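Local coordinates for malonyl CoA-acyl carrier protein transacylase (Mycobacterium tuberculosis, PDB 2QC3), which catalyses transfer of the malonyl group from malonyl-CoA to holo acyl carrier protein, a step of fatty acid biosynthesis, at residues Pro201-Phe206 against Ser243-Pro248; Ile213-Pro218 against Thr232-Ala237. All blocks are in the same frame, centred on the assembly; numbering follows the deposited sequence.

Contact 1: Pro201-Phe206 against Ser243-Pro248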
loop_
_atom_site.group_PDB
_atom_site.type_symbol
_atom_site.label_atom_id
_atom_site.label_comp_id
_atom_site.label_asym_id
_atom_site.label_seq_id
_atom_site.Cartn_x
_atom_site.Cartn_y
_atom_site.Cartn_z
ATOM N N PRO A 201 -6.518 14.026 -11.942
ATOM C CA PRO A 201 -7.466 13.554 -12.956
ATOM C C PRO A 201 -8.002 12.143 -12.716
ATOM O O PRO A 201 -8.982 11.727 -13.338
ATOM C CB PRO A 201 -6.685 13.696 -14.267
ATOM C CG PRO A 201 -5.249 13.645 -13.842
ATOM C CD PRO A 201 -5.227 14.401 -12.547
ATOM N N ALA A 202 -7.380 11.415 -11.796
ATOM C CA ALA A 202 -7.827 10.060 -11.480
ATOM C C ALA A 202 -8.919 10.059 -10.406
ATOM O O ALA A 202 -9.595 9.051 -10.207
ATOM C CB ALA A 202 -6.640 9.210 -11.014
ATOM N N LEU A 203 -9.092 11.192 -9.725
ATOM C CA LEU A 203 -10.089 11.310 -8.659
ATOM C C LEU A 203 -11.523 10.973 -9.049
ATOM O O LEU A 203 -12.192 10.216 -8.353
ATOM C CB LEU A 203 -10.070 12.718 -8.054
ATOM C CG LEU A 203 -9.018 13.018 -6.989
ATOM C CD1 LEU A 203 -9.086 14.481 -6.572
ATOM C CD2 LEU A 203 -9.247 12.103 -5.799
ATOM N N ASP A 204 -11.995 11.544 -10.151
ATOM C CA ASP A 204 -13.363 11.314 -10.607
ATOM C C ASP A 204 -13.736 9.847 -10.707
ATOM O O ASP A 204 -14.727 9.406 -10.127
ATOM C CB ASP A 204 -13.593 11.992 -11.961
ATOM C CG ASP A 204 -13.834 13.480 -11.831
ATOM O OD1 ASP A 204 -14.026 14.147 -12.865
ATOM O OD2 ASP A 204 -13.837 13.984 -10.689
ATOM N N GLY A 205 -12.939 9.094 -11.455
ATOM C CA GLY A 205 -13.210 7.685 -11.627
ATOM C C GLY A 205 -13.061 6.914 -10.333
ATOM O O GLY A 205 -13.891 6.062 -10.008
ATOM N N PHE A 206 -12.001 7.208 -9.586
ATOM C CA PHE A 206 -11.768 6.520 -8.325
ATOM C C PHE A 206 -12.872 6.864 -7.329
ATOM O O PHE A 206 -13.390 5.993 -6.632
ATOM C CB PHE A 206 -10.397 6.909 -7.757
ATOM C CG PHE A 206 -9.977 6.089 -6.570
ATOM C CD1 PHE A 206 -9.985 4.695 -6.632
ATOM C CD2 PHE A 206 -9.570 6.704 -5.392
ATOM C CE1 PHE A 206 -9.590 3.925 -5.532
ATOM C CE2 PHE A 206 -9.174 5.942 -4.286
ATOM C CZ PHE A 206 -9.185 4.547 -4.362
ATOM N N SER A 243 -9.488 10.633 -1.086
ATOM C CA SER A 243 -8.632 11.801 -0.977
ATOM C C SER A 243 -7.136 11.463 -0.995
ATOM O O SER A 243 -6.335 12.222 -1.536
ATOM C CB SER A 243 -8.995 12.573 0.294
ATOM O OG SER A 243 -8.218 13.742 0.404
ATOM N N GLN A 244 -6.758 10.323 -0.423
ATOM C CA GLN A 244 -5.353 9.925 -0.398
ATOM C C GLN A 244 -4.749 9.801 -1.786
ATOM O O GLN A 244 -3.527 9.787 -1.945
ATOM C CB GLN A 244 -5.179 8.593 0.347
ATOM C CG GLN A 244 -4.997 8.764 1.833
ATOM C CD GLN A 244 -3.857 9.704 2.146
ATOM O OE1 GLN A 244 -2.685 9.404 1.893
ATOM N NE2 GLN A 244 -4.192 10.855 2.684
ATOM N N LEU A 245 -5.610 9.708 -2.794
ATOM C CA LEU A 245 -5.152 9.577 -4.163
ATOM C C LEU A 245 -4.155 10.671 -4.531
ATOM O O LEU A 245 -3.162 10.415 -5.199
ATOM C CB LEU A 245 -6.349 9.614 -5.115
ATOM C CG LEU A 245 -6.148 8.950 -6.478
ATOM C CD1 LEU A 245 -5.774 7.482 -6.279
ATOM C CD2 LEU A 245 -7.431 9.050 -7.296
ATOM N N THR A 246 -4.412 11.890 -4.074
ATOM C CA THR A 246 -3.538 13.019 -4.381
ATOM C C THR A 246 -2.790 13.538 -3.158
ATOM O O THR A 246 -2.156 14.591 -3.220
ATOM C CB THR A 246 -4.352 14.196 -4.970
ATOM O OG1 THR A 246 -5.324 14.627 -4.007
ATOM C CG2 THR A 246 -5.068 13.772 -6.246
ATOM N N GLN A 247 -2.854 12.804 -2.054
ATOM C CA GLN A 247 -2.202 13.237 -0.821
ATOM C C GLN A 247 -1.014 12.378 -0.391
ATOM O O GLN A 247 -0.962 11.187 -0.674
ATOM C CB GLN A 247 -3.227 13.268 0.320
ATOM C CG GLN A 247 -4.384 14.223 0.078
ATOM C CD GLN A 247 -3.916 15.654 -0.070
ATOM O OE1 GLN A 247 -3.419 16.260 0.883
ATOM N NE2 GLN A 247 -4.063 16.204 -1.274
ATOM N N PRO A 248 -0.045 12.986 0.308
ATOM C CA PRO A 248 1.150 12.289 0.791
ATOM C C PRO A 248 0.820 11.109 1.709
ATOM O O PRO A 248 -0.175 11.122 2.436
ATOM C CB PRO A 248 1.906 13.380 1.545
ATOM C CG PRO A 248 1.516 14.629 0.797
ATOM C CD PRO A 248 0.044 14.432 0.585
#

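Contact 2: Ile213-Pro218 against Thr232-Ala237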
loop_
_atom_site.group_PDB
_atom_site.type_symbol
_atom_site.label_atom_id
_atom_site.label_comp_id
_atom_site.label_asym_id
_atom_site.label_seq_id
_atom_site.Cartn_x
_atom_site.Cartn_y
_atom_site.Cartn_z
ATOM N N ILE A 213 -19.600 1.303 -3.877
ATOM C CA ILE A 213 -19.266 0.074 -3.165
ATOM C C ILE A 213 -19.961 0.015 -1.809
ATOM O O ILE A 213 -20.089 1.031 -1.132
ATOM C CB ILE A 213 -17.736 -0.021 -2.934
ATOM C CG1 ILE A 213 -17.016 -0.127 -4.277
ATOM C CG2 ILE A 213 -17.403 -1.213 -2.054
ATOM C CD1 ILE A 213 -15.504 0.004 -4.162
ATOM N N ALA A 214 -20.406 -1.176 -1.417
ATOM C CA ALA A 214 -21.054 -1.362 -0.122
ATOM C C ALA A 214 -19.968 -1.349 0.951
ATOM O O ALA A 214 -18.959 -2.045 0.833
ATOM C CB ALA A 214 -21.812 -2.699 -0.090
ATOM N N THR A 215 -20.174 -0.562 1.998
ATOM C CA THR A 215 -19.192 -0.462 3.068
ATOM C C THR A 215 -19.774 -0.743 4.446
ATOM O O THR A 215 -20.983 -0.881 4.615
ATOM C CB THR A 215 -18.560 0.941 3.103
ATOM O OG1 THR A 215 -19.574 1.911 3.399
ATOM C CG2 THR A 215 -17.919 1.274 1.756
ATOM N N ALA A 216 -18.889 -0.833 5.431
ATOM C CA ALA A 216 -19.282 -1.079 6.811
ATOM C C ALA A 216 -18.245 -0.427 7.713
ATOM O O ALA A 216 -17.104 -0.209 7.298
ATOM C CB ALA A 216 -19.346 -2.572 7.078
ATOM N N ASP A 217 -18.638 -0.094 8.937
ATOM C CA ASP A 217 -17.704 0.518 9.872
ATOM C C ASP A 217 -16.617 -0.517 10.111
ATOM O O ASP A 217 -16.890 -1.710 10.132
ATOM C CB ASP A 217 -18.416 0.876 11.183
ATOM C CG ASP A 217 -19.266 2.134 11.061
ATOM O OD1 ASP A 217 -20.091 2.396 11.962
ATOM O OD2 ASP A 217 -19.098 2.865 10.064
ATOM N N PRO A 218 -15.364 -0.076 10.272
ATOM C CA PRO A 218 -14.277 -1.030 10.501
ATOM C C PRO A 218 -14.474 -1.891 11.743
ATOM O O PRO A 218 -14.938 -1.413 12.778
ATOM C CB PRO A 218 -13.039 -0.130 10.592
ATOM C CG PRO A 218 -13.590 1.166 11.088
ATOM C CD PRO A 218 -14.864 1.309 10.297
ATOM N N THR A 232 -12.705 5.801 12.018
ATOM C CA THR A 232 -13.685 5.023 12.764
ATOM C C THR A 232 -15.027 4.728 12.111
ATOM O O THR A 232 -15.809 3.934 12.640
ATOM C CB THR A 232 -13.948 5.706 14.108
ATOM O OG1 THR A 232 -14.473 7.020 13.875
ATOM C CG2 THR A 232 -12.642 5.831 14.894
ATOM N N SER A 233 -15.315 5.365 10.981
ATOM C CA SER A 233 -16.582 5.121 10.303
ATOM C C SER A 233 -16.356 4.796 8.837
ATOM O O SER A 233 -15.374 5.236 8.239
ATOM C CB SER A 233 -17.502 6.343 10.412
ATOM O OG SER A 233 -17.018 7.420 9.631
ATOM N N ALA A 234 -17.274 4.024 8.264
ATOM C CA ALA A 234 -17.193 3.645 6.862
ATOM C C ALA A 234 -17.010 4.880 5.986
ATOM O O ALA A 234 -16.115 4.930 5.139
ATOM C CB ALA A 234 -18.462 2.903 6.453
ATOM N N ALA A 235 -17.863 5.878 6.202
ATOM C CA ALA A 235 -17.820 7.106 5.422
ATOM C C ALA A 235 -16.487 7.830 5.567
ATOM O O ALA A 235 -15.894 8.254 4.573
ATOM C CB ALA A 235 -18.967 8.031 5.831
ATOM N N ALA A 236 -16.022 7.984 6.801
ATOM C CA ALA A 236 -14.756 8.669 7.034
ATOM C C ALA A 236 -13.630 7.921 6.340
ATOM O O ALA A 236 -12.792 8.521 5.672
ATOM C CB ALA A 236 -14.475 8.776 8.532
ATOM N N ALA A 237 -13.614 6.603 6.496
ATOM C CA ALA A 237 -12.579 5.784 5.878
ATOM C C ALA A 237 -12.579 5.909 4.352
ATOM O O ALA A 237 -11.531 6.127 3.743
ATOM C CB ALA A 237 -12.769 4.325 6.271
HETATM O O HOH W 1 -18.747 4.680 14.001
#

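Contact 1: Pro201-Phe206 against Ser243-Pro248
Residues 201-206, leading into and along helix 203-211, face the loop after helix 234-243, and the backbones come closest at L203 and L245, whose CA atoms are 6.9 Å apart. Within 201-206 the chain is coiled by the bond from F206 N to A202 O. Within 243-248 it is folded by T246 N to S243 O and by Q247 N to Q244 O. Between the segments the contact is apolar. L245 does most of the work. Its CG stands anti to its own backbone N (chi1 -156°), and with chi2 at 58° this sets CD2 against the backbone of A202. There CD2 lies 3.6 Å from the backbone atom C of A202 and 3.8 Å from A202 CB. L203 slides past L245 in the opposite direction, with its CD2 3.9 Å from L245 CD2. F206 CB also approaches L245 CD2 to 3.7 Å. The F206 ring is oblique to L245, and F206 CD2 also meets L245 CD1. L203 also crosses T246 at about a right angle, CG to T246 CG2 at 4.1 Å. The threonine puts CG2 anti to its carbonyl carbon, so the methyl serves this contact while OG1 takes a weak bond from Q247 NE2. L113 and R117 of helix 107-125 pack on F206. ND1 of H195, an active-site residue by similarity, hydrogen-bonds Q244 O. The contact is therefore held by dispersion and burial. It packs the loop whose Q244 carbonyl bonds H195, consistent with a part in placing that side chain.

Contact 2: Ile213-Pro218 against Thr232-Ala237
D217 carries the polar part of this contact, reaching from an extended loop to the start of helix 234-243. Residues 215-218 and 232-234 run nearly antiparallel. D217 holds CG anti to its carbonyl carbon (chi1 -77°), which swings the carboxylate toward the helix end. OD2 then accepts from A234 N at 2.8 Å through its anti lone pair, in a bond bent little from straight (165°). OD1 and T232 O share a water, each by a weak bond. S233 occupies the N-cap. Its OG sits between its backbone N and carbonyl carbon (chi1 70°) and accepts from A236 N at 3.1 Å. T215 OG1 likewise sits between its backbone N and carbonyl carbon, and this oxygen lies against A234 CB at 3.4 Å. The A234 methyl also meets A216 O. P218 brings CD and CG against the T232 carbonyl, with CD 3.6 Å from T232 O. The aspartate charge may gain from the helix dipole. A216 and P218 both lie in the loop before strand 221-222; V104 hydrogen-bonds backbone to backbone with A216 and is touched by P218. The arrangement is a serine N-cap at the exposed start of helix 234-243, supplemented by an aspartate from another loop of the acyltransferase fold.

How the contacts relate
From the N terminus the chain first passes the strands and helices that precede 201-206, the first half of contact 1. It continues along helix 203-211 and enters the loop 213-218, the first half of contact 2. After strand 221-222 it returns at 232-237, so contact 2 closes the shorter loop. Helix 234-243 then leads to 243-248, where contact 1 closes the longer one. Contact 2 is thus nested inside contact 1. The start of helix 234-243 serves contact 2, and the loop after its end serves contact 1. Their centres lie 18 Å apart and they do not touch. Contact 1 is buried near the active site inferred by similarity; contact 2 is at the surface, away from it.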